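Local structure of aspartate-semialdehyde dehydrogenase 2 (2R00) at residues I256-V261 / V297-S302; D145-E150 / V250-P255; V109-P114 / M136-K141; T210-K215 / P233-V238. The protein catalyses the NADPH-dependent reductive dephosphorylation of L-aspartyl-4-phosphate to L-aspartate-semialdehyde, an early step on the routes to lysine and methionine. All blocks are in the same frame, centred on the assembly; numbering follows the deposited sequence.

Contact 1: residues I256-V261 / V297-S302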
loop_
_atom_site.group_PDB
_atom_site.type_symbol
_atom_site.label_atom_id
_atom_site.label_comp_id
_atom_site.label_asym_id
_atom_site.label_seq_id
_atom_site.Cartn_x
_atom_site.Cartn_y
_atom_site.Cartn_z
ATOM N N ILE A 256 -6.743 -17.003 -13.669
ATOM C CA ILE A 256 -6.496 -16.136 -14.823
ATOM C C ILE A 256 -5.069 -15.587 -14.796
ATOM O O ILE A 256 -4.591 -15.126 -13.757
ATOM C CB ILE A 256 -7.545 -14.992 -14.941
ATOM C CG1 ILE A 256 -7.414 -14.293 -16.298
ATOM C CG2 ILE A 256 -7.440 -14.004 -13.760
ATOM C CD1 ILE A 256 -8.539 -13.324 -16.597
ATOM N N ASP A 257 -4.396 -15.642 -15.942
ATOM C CA ASP A 257 -2.997 -15.243 -16.022
ATOM C C ASP A 257 -2.881 -13.730 -16.065
ATOM O O ASP A 257 -3.697 -13.062 -16.707
ATOM C CB ASP A 257 -2.323 -15.860 -17.255
ATOM C CG ASP A 257 -0.820 -16.010 -17.085
ATOM O OD1 ASP A 257 -0.106 -14.978 -17.039
ATOM O OD2 ASP A 257 -0.349 -17.169 -16.999
ATOM N N ALA A 258 -1.869 -13.201 -15.378
ATOM C CA ALA A 258 -1.575 -11.772 -15.377
ATOM C C ALA A 258 -1.524 -11.203 -16.797
ATOM O O ALA A 258 -2.005 -10.100 -17.048
ATOM C CB ALA A 258 -0.276 -11.504 -14.661
ATOM N N GLU A 259 -0.945 -11.972 -17.716
ATOM C CA GLU A 259 -0.817 -11.564 -19.117
ATOM C C GLU A 259 -2.179 -11.380 -19.764
ATOM O O GLU A 259 -2.362 -10.473 -20.564
ATOM C CB GLU A 259 -0.004 -12.590 -19.911
ATOM C CG GLU A 259 1.452 -12.696 -19.502
ATOM C CD GLU A 259 2.266 -11.452 -19.845
ATOM O OE1 GLU A 259 1.860 -10.683 -20.753
ATOM O OE2 GLU A 259 3.320 -11.246 -19.202
ATOM N N GLN A 260 -3.126 -12.251 -19.411
ATOM C CA GLN A 260 -4.482 -12.163 -19.947
ATOM C C GLN A 260 -5.164 -10.895 -19.435
ATOM O O GLN A 260 -5.663 -10.089 -20.231
ATOM C CB GLN A 260 -5.298 -13.416 -19.609
ATOM C CG GLN A 260 -4.695 -14.709 -20.177
ATOM C CD GLN A 260 -5.348 -15.982 -19.639
ATOM O OE1 GLN A 260 -5.372 -16.236 -18.423
ATOM N NE2 GLN A 260 -5.859 -16.808 -20.553
ATOM N N VAL A 261 -5.147 -10.684 -18.119
ATOM C CA VAL A 261 -5.768 -9.471 -17.579
ATOM C C VAL A 261 -5.104 -8.174 -18.079
ATOM O O VAL A 261 -5.797 -7.183 -18.306
ATOM C CB VAL A 261 -6.065 -9.534 -16.028
ATOM C CG1 VAL A 261 -5.612 -10.842 -15.415
ATOM C CG2 VAL A 261 -5.534 -8.313 -15.273
ATOM N N VAL A 297 0.694 -5.176 -12.546
ATOM C CA VAL A 297 -0.260 -6.294 -12.704
ATOM C C VAL A 297 0.433 -7.665 -12.706
ATOM O O VAL A 297 1.256 -7.951 -13.579
ATOM C CB VAL A 297 -1.127 -6.135 -13.985
ATOM C CG1 VAL A 297 -2.140 -7.284 -14.116
ATOM C CG2 VAL A 297 -1.836 -4.764 -14.014
ATOM N N ARG A 298 0.092 -8.507 -11.730
ATOM C CA ARG A 298 0.774 -9.792 -11.541
ATOM C C ARG A 298 -0.039 -10.780 -10.708
ATOM O O ARG A 298 -0.834 -10.374 -9.864
ATOM C CB ARG A 298 2.170 -9.577 -10.929
ATOM C CG ARG A 298 2.185 -8.957 -9.520
ATOM C CD ARG A 298 3.476 -8.200 -9.272
ATOM N NE ARG A 298 3.613 -7.691 -7.901
ATOM C CZ ARG A 298 4.753 -7.203 -7.413
ATOM N NH1 ARG A 298 5.839 -7.158 -8.180
ATOM N NH2 ARG A 298 4.822 -6.749 -6.167
ATOM N N ASN A 299 0.157 -12.075 -10.950
ATOM C CA ASN A 299 -0.497 -13.099 -10.151
ATOM C C ASN A 299 0.187 -13.233 -8.800
ATOM O O ASN A 299 1.337 -12.803 -8.632
ATOM C CB ASN A 299 -0.476 -14.460 -10.853
ATOM C CG ASN A 299 -1.424 -14.537 -12.034
ATOM O OD1 ASN A 299 -0.986 -14.608 -13.174
ATOM N ND2 ASN A 299 -2.734 -14.526 -11.766
ATOM N N ASP A 300 -0.527 -13.802 -7.833
ATOM C CA ASP A 300 0.132 -14.364 -6.672
ATOM C C ASP A 300 0.986 -15.506 -7.228
ATOM O O ASP A 300 0.560 -16.211 -8.151
ATOM C CB ASP A 300 -0.874 -14.934 -5.669
ATOM C CG ASP A 300 -1.617 -13.860 -4.865
ATOM O OD1 ASP A 300 -1.181 -12.685 -4.784
ATOM O OD2 ASP A 300 -2.667 -14.217 -4.296
ATOM N N ILE A 301 2.180 -15.680 -6.673
ATOM C CA ILE A 301 3.111 -16.717 -7.112
ATOM C C ILE A 301 2.504 -18.104 -6.858
ATOM O O ILE A 301 2.111 -18.414 -5.738
ATOM C CB ILE A 301 4.487 -16.568 -6.389
ATOM C CG1 ILE A 301 5.127 -15.222 -6.748
ATOM C CG2 ILE A 301 5.421 -17.757 -6.715
ATOM C CD1 ILE A 301 6.237 -14.763 -5.794
ATOM N N SER A 302 2.421 -18.911 -7.917
ATOM C CA SER A 302 1.815 -20.262 -7.901
ATOM C C SER A 302 0.334 -20.275 -7.499
ATOM O O SER A 302 -0.211 -21.321 -7.122
ATOM C CB SER A 302 2.618 -21.220 -7.012
ATOM O OG SER A 302 3.977 -21.259 -7.415
#
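Asn299, near the end of strand 292-300, grips the backbone on both sides of Asp257, where helix 258-267 begins. From CB, which points at the opposing segment, the chain turns CG anti to the carbonyl carbon (chi1 -73°). CG then lies 3.6 Å from Ala258 N and 3.7 Å from Ile256 O. At the tip the amide divides its work. OD1 accepts from Ala258 N at 2.8 Å, the donor lying 34° out of the carbonyl plane. ND2 gives a straighter bond, 165° at the hydrogen, to Ile256 O at 2.8 Å, and that oxygen lies close to the amide plane. Gly306 O takes a second bond from ND2, so three bonds fix the rotation of this buried amide and leave little doubt about which branch is oxygen.

Apolar contacts flank the polar grip. Ala258 CB rests 3.7 Å from Arg298 CA, while Val261 CG2 meets Val297 CG1 at 3.7 Å. Arg298, whose CB points away, forms a salt bridge with Glu213 of the second subunit. The carboxylate of Asp257 stands nearly perpendicular to the Asn299 amide and is occupied within its own segment: at the N-cap, OD1 uses its anti lone pair to accept from Glu259 N at 3.2 Å. Gln260 OE1 accepts from Asp257 N at 2.7 Å. Asp257 and Gln260 form a capping box, here combined with an asparagine that ties the helix N-terminus to the sheet of the dimerisation domain.

Contact 2: residues D145-E150 / V250-P255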
loop_
_atom_site.group_PDB
_atom_site.type_symbol
_atom_site.label_atom_id
_atom_site.label_comp_id
_atom_site.label_asym_id
_atom_site.label_seq_id
_atom_site.Cartn_x
_atom_site.Cartn_y
_atom_site.Cartn_z
ATOM N N ASP A 145 -16.037 -10.007 -14.903
ATOM C CA ASP A 145 -16.713 -10.590 -16.063
ATOM C C ASP A 145 -16.089 -11.913 -16.550
ATOM O O ASP A 145 -16.803 -12.902 -16.784
ATOM C CB ASP A 145 -16.750 -9.559 -17.200
ATOM C CG ASP A 145 -17.701 -8.403 -16.910
ATOM O OD1 ASP A 145 -18.502 -8.520 -15.954
ATOM O OD2 ASP A 145 -17.654 -7.390 -17.640
ATOM N N ALA A 146 -14.762 -11.934 -16.670
ATOM C CA ALA A 146 -14.051 -13.100 -17.194
ATOM C C ALA A 146 -14.091 -14.291 -16.245
ATOM O O ALA A 146 -14.455 -15.397 -16.655
ATOM C CB ALA A 146 -12.612 -12.744 -17.545
ATOM N N VAL A 147 -13.745 -14.072 -14.977
ATOM C CA VAL A 147 -13.532 -15.189 -14.049
ATOM C C VAL A 147 -14.231 -15.087 -12.690
ATOM O O VAL A 147 -14.117 -15.992 -11.860
ATOM C CB VAL A 147 -12.018 -15.457 -13.817
ATOM C CG1 VAL A 147 -11.392 -16.107 -15.043
ATOM C CG2 VAL A 147 -11.291 -14.175 -13.460
ATOM N N GLY A 148 -14.949 -13.993 -12.461
ATOM C CA GLY A 148 -15.665 -13.801 -11.194
ATOM C C GLY A 148 -14.732 -13.329 -10.094
ATOM O O GLY A 148 -13.514 -13.483 -10.197
ATOM N N ILE A 149 -15.299 -12.734 -9.050
ATOM C CA ILE A 149 -14.515 -12.296 -7.900
ATOM C C ILE A 149 -15.160 -12.776 -6.607
ATOM O O ILE A 149 -16.338 -12.518 -6.348
ATOM C CB ILE A 149 -14.317 -10.754 -7.859
ATOM C CG1 ILE A 149 -13.571 -10.262 -9.105
ATOM C CG2 ILE A 149 -13.552 -10.347 -6.580
ATOM C CD1 ILE A 149 -13.486 -8.764 -9.222
ATOM N N GLU A 150 -14.364 -13.480 -5.809
ATOM C CA GLU A 150 -14.786 -14.032 -4.533
ATOM C C GLU A 150 -14.492 -13.034 -3.418
ATOM O O GLU A 150 -15.356 -12.740 -2.589
ATOM C CB GLU A 150 -14.039 -15.348 -4.290
ATOM C CG GLU A 150 -14.491 -16.160 -3.092
ATOM C CD GLU A 150 -13.787 -17.514 -3.015
ATOM O OE1 GLU A 150 -14.383 -18.469 -2.457
ATOM O OE2 GLU A 150 -12.641 -17.630 -3.530
ATOM N N VAL A 250 -7.227 -9.399 -5.681
ATOM C CA VAL A 250 -8.489 -10.092 -5.917
ATOM C C VAL A 250 -8.337 -11.613 -5.954
ATOM O O VAL A 250 -7.415 -12.157 -6.556
ATOM C CB VAL A 250 -9.252 -9.564 -7.179
ATOM C CG1 VAL A 250 -9.552 -8.076 -7.023
ATOM C CG2 VAL A 250 -8.479 -9.802 -8.448
ATOM N N GLU A 251 -9.244 -12.277 -5.257
ATOM C CA GLU A 251 -9.364 -13.716 -5.284
ATOM C C GLU A 251 -10.473 -14.000 -6.299
ATOM O O GLU A 251 -11.631 -13.608 -6.093
ATOM C CB GLU A 251 -9.735 -14.207 -3.886
ATOM C CG GLU A 251 -9.444 -15.653 -3.605
ATOM C CD GLU A 251 -7.972 -16.014 -3.702
ATOM O OE1 GLU A 251 -7.706 -17.118 -4.199
ATOM O OE2 GLU A 251 -7.089 -15.224 -3.304
ATOM N N THR A 252 -10.099 -14.610 -7.419
ATOM C CA THR A 252 -11.044 -14.870 -8.516
ATOM C C THR A 252 -11.704 -16.246 -8.355
ATOM O O THR A 252 -11.249 -17.067 -7.550
ATOM C CB THR A 252 -10.362 -14.751 -9.898
ATOM O OG1 THR A 252 -9.316 -15.720 -10.002
ATOM C CG2 THR A 252 -9.772 -13.359 -10.096
ATOM N N ARG A 253 -12.790 -16.491 -9.089
ATOM C CA ARG A 253 -13.484 -17.781 -8.975
ATOM C C ARG A 253 -12.902 -18.809 -9.951
ATOM O O ARG A 253 -13.093 -20.009 -9.778
ATOM C CB ARG A 253 -15.006 -17.633 -9.132
ATOM C CG ARG A 253 -15.661 -16.747 -8.074
ATOM C CD ARG A 253 -17.184 -16.895 -8.053
ATOM N NE ARG A 253 -17.830 -15.884 -7.212
ATOM C CZ ARG A 253 -18.013 -15.987 -5.894
ATOM N NH1 ARG A 253 -17.610 -17.063 -5.234
ATOM N NH2 ARG A 253 -18.614 -15.010 -5.229
ATOM N N ALA A 254 -12.189 -18.321 -10.966
ATOM C CA ALA A 254 -11.414 -19.171 -11.873
ATOM C C ALA A 254 -10.022 -18.575 -12.060
ATOM O O ALA A 254 -9.866 -17.348 -11.995
ATOM C CB ALA A 254 -12.112 -19.298 -13.214
ATOM N N PRO A 255 -9.004 -19.432 -12.307
ATOM C CA PRO A 255 -7.645 -18.923 -12.499
ATOM C C PRO A 255 -7.577 -18.038 -13.728
ATOM O O PRO A 255 -8.283 -18.289 -14.703
ATOM C CB PRO A 255 -6.813 -20.191 -12.746
ATOM C CG PRO A 255 -7.651 -21.327 -12.291
ATOM C CD PRO A 255 -9.068 -20.901 -12.430
HETATM O O HOH W 1 -18.205 -13.653 -9.077
HETATM O O HOH W 2 -19.008 -12.983 -6.727
#
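Arg253 carries CG anti to the carbonyl carbon (chi1 -61°), and Val147 likewise has CG1 anti to its carbonyl carbon (chi1 -73°). The two methyls of Val147 divide between neighbours: CG1 lies 3.7 Å from Ala254 CB and CG2 lies 3.7 Å from Thr252 CB. The Arg253 guanidinium lies over Glu150, whose CA sits 3.9 Å above the centre of the plane. Two waters sit in the guanidinium plane at its edge. Water 1 accepts from Arg253 NE at 2.9 Å and also from Ile149 N; water 2 accepts from Arg253 NH2 at 2.6 Å and donates to Ile149 O. Both polar backbone atoms of Ile149 are thus bridged to the arginine. The setting is a helix-to-strand turn: helix 131-147 gives way to strand 149-159, with Gly148 leaving helical geometry at positive phi. Strands 149-159 and 244-252 are antiparallel neighbours in the dimerisation-domain sheet. Glu150 N donates to Glu251 O at 2.8 Å, nearly in line with the carbonyl. By contrast, Arg253 N approaches Gly148 O at 3.3 Å from above the carbonyl plane, 72° out of it, and bonds only weakly to Val147 O. Thr252 OG1 donates to Ala254 O at 2.6 Å, within its own segment.

Contact 3: residues V109-P114 / M136-K141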
loop_
_atom_site.group_PDB
_atom_site.type_symbol
_atom_site.label_atom_id
_atom_site.label_comp_id
_atom_site.label_asym_id
_atom_site.label_seq_id
_atom_site.Cartn_x
_atom_site.Cartn_y
_atom_site.Cartn_z
ATOM N N VAL A 109 -21.422 3.575 -11.734
ATOM C CA VAL A 109 -20.196 3.719 -12.522
ATOM C C VAL A 109 -20.553 3.251 -13.948
ATOM O O VAL A 109 -20.809 2.061 -14.162
ATOM C CB VAL A 109 -19.049 2.819 -11.975
ATOM C CG1 VAL A 109 -17.831 2.847 -12.918
ATOM C CG2 VAL A 109 -18.650 3.235 -10.550
ATOM N N PRO A 110 -20.641 4.197 -14.912
ATOM C CA PRO A 110 -21.141 3.891 -16.262
ATOM C C PRO A 110 -20.453 2.758 -17.030
ATOM O O PRO A 110 -21.088 2.152 -17.876
ATOM C CB PRO A 110 -20.998 5.226 -17.005
ATOM C CG PRO A 110 -21.081 6.242 -15.940
ATOM C CD PRO A 110 -20.351 5.635 -14.774
ATOM N N GLU A 111 -19.188 2.458 -16.736
ATOM C CA GLU A 111 -18.505 1.345 -17.397
ATOM C C GLU A 111 -18.918 0.010 -16.786
ATOM O O GLU A 111 -18.686 -1.054 -17.370
ATOM C CB GLU A 111 -16.987 1.502 -17.295
ATOM C CG GLU A 111 -16.434 2.719 -18.018
ATOM C CD GLU A 111 -16.330 3.939 -17.128
ATOM O OE1 GLU A 111 -17.048 4.019 -16.097
ATOM O OE2 GLU A 111 -15.519 4.827 -17.467
ATOM N N VAL A 112 -19.534 0.065 -15.612
ATOM C CA VAL A 112 -19.813 -1.151 -14.864
ATOM C C VAL A 112 -21.306 -1.466 -14.789
ATOM O O VAL A 112 -21.731 -2.551 -15.211
ATOM C CB VAL A 112 -19.181 -1.090 -13.449
ATOM C CG1 VAL A 112 -19.520 -2.331 -12.648
ATOM C CG2 VAL A 112 -17.674 -0.908 -13.554
ATOM N N ASN A 113 -22.096 -0.529 -14.261
ATOM C CA ASN A 113 -23.520 -0.784 -14.041
ATOM C C ASN A 113 -24.444 0.282 -14.636
ATOM O O ASN A 113 -25.334 0.776 -13.939
ATOM C CB ASN A 113 -23.806 -0.967 -12.543
ATOM C CG ASN A 113 -23.563 0.312 -11.734
ATOM O OD1 ASN A 113 -22.781 1.173 -12.125
ATOM N ND2 ASN A 113 -24.239 0.427 -10.606
ATOM N N PRO A 114 -24.270 0.611 -15.939
ATOM C CA PRO A 114 -25.060 1.700 -16.507
ATOM C C PRO A 114 -26.553 1.382 -16.495
ATOM O O PRO A 114 -27.355 2.297 -16.516
ATOM C CB PRO A 114 -24.551 1.795 -17.954
ATOM C CG PRO A 114 -24.032 0.411 -18.265
ATOM C CD PRO A 114 -23.402 -0.017 -16.959
ATOM N N MET A 136 -11.435 1.646 -8.599
ATOM C CA MET A 136 -11.289 0.207 -8.403
ATOM C C MET A 136 -12.245 -0.593 -9.289
ATOM O O MET A 136 -11.860 -1.605 -9.885
ATOM C CB MET A 136 -11.490 -0.164 -6.919
ATOM C CG MET A 136 -11.297 -1.657 -6.625
ATOM S SD MET A 136 -11.464 -2.122 -4.889
ATOM C CE MET A 136 -13.222 -1.943 -4.608
ATOM N N LEU A 137 -13.492 -0.138 -9.357
ATOM C CA LEU A 137 -14.536 -0.849 -10.089
ATOM C C LEU A 137 -14.330 -0.845 -11.605
ATOM O O LEU A 137 -14.629 -1.834 -12.285
ATOM C CB LEU A 137 -15.908 -0.280 -9.726
ATOM C CG LEU A 137 -16.566 -1.061 -8.584
ATOM C CD1 LEU A 137 -17.430 -0.195 -7.765
ATOM C CD2 LEU A 137 -17.384 -2.215 -9.132
ATOM N N VAL A 138 -13.833 0.267 -12.132
ATOM C CA VAL A 138 -13.438 0.326 -13.536
ATOM C C VAL A 138 -12.361 -0.731 -13.823
ATOM O O VAL A 138 -12.493 -1.528 -14.756
ATOM C CB VAL A 138 -13.000 1.746 -13.941
ATOM C CG1 VAL A 138 -12.303 1.735 -15.293
ATOM C CG2 VAL A 138 -14.230 2.668 -14.009
ATOM N N ALA A 139 -11.315 -0.751 -13.002
ATOM C CA ALA A 139 -10.214 -1.705 -13.158
ATOM C C ALA A 139 -10.608 -3.171 -12.989
ATOM O O ALA A 139 -10.074 -4.027 -13.679
ATOM C CB ALA A 139 -9.053 -1.347 -12.213
ATOM N N LEU A 140 -11.532 -3.460 -12.076
ATOM C CA LEU A 140 -11.879 -4.843 -11.722
ATOM C C LEU A 140 -12.953 -5.492 -12.589
ATOM O O LEU A 140 -12.992 -6.716 -12.719
ATOM C CB LEU A 140 -12.312 -4.925 -10.256
ATOM C CG LEU A 140 -11.317 -5.417 -9.198
ATOM C CD1 LEU A 140 -9.889 -5.063 -9.509
ATOM C CD2 LEU A 140 -11.713 -4.938 -7.807
ATOM N N LYS A 141 -13.832 -4.673 -13.157
ATOM C CA LYS A 141 -14.963 -5.184 -13.932
ATOM C C LYS A 141 -14.605 -6.213 -15.025
ATOM O O LYS A 141 -15.261 -7.259 -15.093
ATOM C CB LYS A 141 -15.824 -4.034 -14.488
ATOM C CG LYS A 141 -17.161 -4.465 -15.122
ATOM C CD LYS A 141 -17.961 -5.409 -14.226
ATOM C CE LYS A 141 -19.419 -5.510 -14.680
ATOM N NZ LYS A 141 -19.566 -5.544 -16.158
HETATM O O HOH W 3 -19.271 -3.457 -17.670
#
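Val112 sets both its methyls against helix 131-147. CG2 lies 3.4 Å from Leu137 O and 3.8 Å from Lys141 CB. CG1, placed anti to the backbone N (chi1 178°), follows the farther part of the same lysine, 3.8 Å from Lys141 CD, and also approaches Leu137 CD2 at 4.1 Å. Next to Leu137, Val138 CG2 meets two partners, Val109 CG1 at 3.8 Å and the carboxylate oxygen Glu111 OE1. A water joins the segments, donating to Glu111 O and accepting from Lys141 NZ at 2.6 Å; Lys141 NZ has its charged partner in Asp145. This contact brings a loop of the nucleotide-binding domain onto the helix headed by Cys131, the residue that forms the acyl-thioester intermediate, while Met136 and Leu140 of that helix pack on strand 149-159 of the dimerisation-domain sheet. In the next shell, the loop is held in shape by its own bonds. Val109 O accepts from both Val112 N and Asn113 N, and Asn113 OD1 takes Val109 N at 2.8 Å in its carbonyl plane. Glu111 OE2 is tied to Gln326 of helix 316-335, and Ile223 of helix 211-223 packs on both Val112 and Leu137.

Contact 4: residues T210-K215 / P233-V238; sequences TKEEMK and PTCVRV
Glu213, in the first turn of helix 211-223, meets Pro233, Thr234 and Cys235 of strand 230-238. Among the hydrogen bonds, one crosses the contact: Cys235 N donates to Glu213 OE2 at 2.9 Å and 169°, reaching the oxygen on its anti side and near the carboxylate plane. The other carboxylate oxygen belongs to the helix start. Thr210 N donates to Glu213 OE1 at 2.9 Å from above the plane, and Glu213 N donates back to Thr210 OG1 at 3.1 Å, which completes a capping box. Glu213 thus takes part in the capping box of its own helix and also accepts from the strand.

The charge of Glu213 is answered from outside, by a salt bridge from OE1 to Arg296 of the second subunit. Glu212 sends OE1 to Gln158 NE2, and Arg237 bonds weakly to the same glutamine; both Gln158 and Arg237 are predicted to bind substrate.

Van der Waals contacts fill in the remainder. With CG anti to the carbonyl carbon (chi1 -70°), Glu213 lays CG 3.4 Å from Cys235 SG. Pro233 CG touches Glu213 O at 3.3 Å, and Glu212 OE2 lies 3.6 Å from Cys235 CB.

The short axes approach to 7.8 Å, their directions 130° apart. Strands 149-159 and 230-238 are parallel neighbours in one sheet and helix 211-223 comes between them in the chain, consistent with a beta-alpha-beta crossover, here bordering the probable substrate site and the dimer interface.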
loop_
_atom_site.group_PDB
_atom_site.type_symbol
_atom_site.label_atom_id
_atom_site.label_comp_id
_atom_site.label_asym_id
_atom_site.label_seq_id
_atom_site.Cartn_x
_atom_site.Cartn_y
_atom_site.Cartn_z
ATOM N N THR A 210 -13.014 0.622 9.891
ATOM C CA THR A 210 -13.515 1.975 10.095
ATOM C C THR A 210 -14.820 2.226 9.338
ATOM O O THR A 210 -15.096 1.561 8.328
ATOM C CB THR A 210 -12.498 3.016 9.622
ATOM O OG1 THR A 210 -12.365 2.943 8.194
ATOM C CG2 THR A 210 -11.129 2.783 10.294
ATOM N N LYS A 211 -15.590 3.203 9.820
ATOM C CA LYS A 211 -16.902 3.542 9.267
ATOM C C LYS A 211 -16.803 3.715 7.769
ATOM O O LYS A 211 -17.311 3.393 6.365
ATOM C CB LYS A 211 -17.433 4.844 9.868
ATOM N N GLU A 212 -15.318 4.754 6.943
ATOM C CA GLU A 212 -14.882 4.930 5.536
ATOM C C GLU A 212 -14.694 3.565 4.881
ATOM O O GLU A 212 -15.136 3.362 3.756
ATOM C CB GLU A 212 -13.601 5.753 5.489
ATOM C CG GLU A 212 -13.173 6.218 4.104
ATOM C CD GLU A 212 -11.855 6.988 4.133
ATOM O OE1 GLU A 212 -11.551 7.681 3.133
ATOM O OE2 GLU A 212 -11.129 6.910 5.156
ATOM N N GLU A 213 -14.064 2.632 5.594
ATOM C CA GLU A 213 -13.754 1.317 5.026
ATOM C C GLU A 213 -15.033 0.537 4.763
ATOM O O GLU A 213 -15.194 -0.022 3.693
ATOM C CB GLU A 213 -12.779 0.521 5.904
ATOM C CG GLU A 213 -11.346 1.096 5.901
ATOM C CD GLU A 213 -10.462 0.617 7.059
ATOM O OE1 GLU A 213 -10.927 -0.129 7.951
ATOM O OE2 GLU A 213 -9.273 0.987 7.056
ATOM N N MET A 214 -15.945 0.508 5.736
ATOM C CA MET A 214 -17.230 -0.173 5.555
ATOM C C MET A 214 -18.020 0.441 4.405
ATOM O O MET A 214 -18.714 -0.262 3.670
ATOM C CB MET A 214 -18.055 -0.143 6.852
ATOM C CG MET A 214 -17.586 -1.140 7.916
ATOM S SD MET A 214 -17.150 -2.791 7.302
ATOM C CE MET A 214 -18.638 -3.389 6.465
ATOM N N LYS A 215 -17.914 1.755 4.244
ATOM C CA LYS A 215 -18.631 2.433 3.163
ATOM C C LYS A 215 -18.171 1.958 1.796
ATOM O O LYS A 215 -18.984 1.801 0.893
ATOM C CB LYS A 215 -18.522 3.951 3.294
ATOM C CG LYS A 215 -19.551 4.531 4.257
ATOM C CD LYS A 215 -19.167 5.886 4.816
ATOM C CE LYS A 215 -18.322 6.705 3.861
ATOM N NZ LYS A 215 -19.095 7.284 2.740
ATOM N N PRO A 233 -11.318 -3.523 2.866
ATOM C CA PRO A 233 -10.521 -2.328 2.625
ATOM C C PRO A 233 -9.688 -1.872 3.819
ATOM O O PRO A 233 -10.083 -2.067 4.985
ATOM C CB PRO A 233 -11.580 -1.250 2.308
ATOM C CG PRO A 233 -12.923 -1.951 2.374
ATOM C CD PRO A 233 -12.680 -3.147 3.263
ATOM N N THR A 234 -8.546 -1.265 3.506
ATOM C CA THR A 234 -7.729 -0.547 4.469
ATOM C C THR A 234 -7.516 0.852 3.905
ATOM O O THR A 234 -6.893 1.024 2.860
ATOM C CB THR A 234 -6.379 -1.248 4.716
ATOM O OG1 THR A 234 -6.618 -2.598 5.123
ATOM C CG2 THR A 234 -5.596 -0.534 5.828
ATOM N N CYS A 235 -8.082 1.847 4.579
ATOM C CA CYS A 235 -8.021 3.212 4.096
ATOM C C CYS A 235 -6.963 3.942 4.902
ATOM O O CYS A 235 -7.148 4.222 6.088
ATOM C CB CYS A 235 -9.403 3.873 4.177
ATOM S SG CYS A 235 -10.616 3.000 3.120
ATOM N N VAL A 236 -5.843 4.213 4.238
ATOM C CA VAL A 236 -4.623 4.685 4.880
ATOM C C VAL A 236 -4.368 6.151 4.559
ATOM O O VAL A 236 -4.529 6.595 3.414
ATOM C CB VAL A 236 -3.411 3.812 4.435
ATOM C CG1 VAL A 236 -2.101 4.436 4.841
ATOM C CG2 VAL A 236 -3.520 2.429 5.037
ATOM N N ARG A 237 -3.987 6.914 5.577
ATOM C CA ARG A 237 -3.600 8.292 5.342
ATOM C C ARG A 237 -2.083 8.366 5.270
ATOM O O ARG A 237 -1.374 7.775 6.102
ATOM C CB ARG A 237 -4.149 9.207 6.426
ATOM C CG ARG A 237 -5.025 10.307 5.865
ATOM C CD ARG A 237 -6.490 9.910 5.788
ATOM N NE ARG A 237 -7.203 10.593 4.699
ATOM C CZ ARG A 237 -7.647 11.856 4.728
ATOM N NH1 ARG A 237 -7.448 12.625 5.794
ATOM N NH2 ARG A 237 -8.283 12.363 3.674
ATOM N N VAL A 238 -1.581 9.055 4.255
ATOM C CA VAL A 238 -0.132 9.226 4.131
ATOM C C VAL A 238 0.315 10.670 4.451
ATOM O O VAL A 238 -0.368 11.628 4.063
ATOM C CB VAL A 238 0.462 8.626 2.799
ATOM C CG1 VAL A 238 -0.597 7.991 1.903
ATOM C CG2 VAL A 238 1.363 9.612 2.058
#

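Overall arrangement
Contacts 1, 2 and 3 form a connected series around helix 131-147. Contacts 1 and 2, with centres 12 Å apart, meet where Ile256 CG2 lies 3.9 Å from Val147 CG2; contacts 2 and 3, 15 Å apart, meet where Leu140 CG lies 3.9 Å from Val250 CG1. Contact 4 touches none of them, but shares the six-stranded sheet with contacts 1 and 2, and both it and contact 1 face the second subunit. Relative to the active site, the Val138 side chain of contact 3 is about 9 Å from that of Cys131, and the Glu212 side chain of contact 4 about 7 Å from that of His244, the predicted proton acceptor. Contacts 1 and 2 lie away from it.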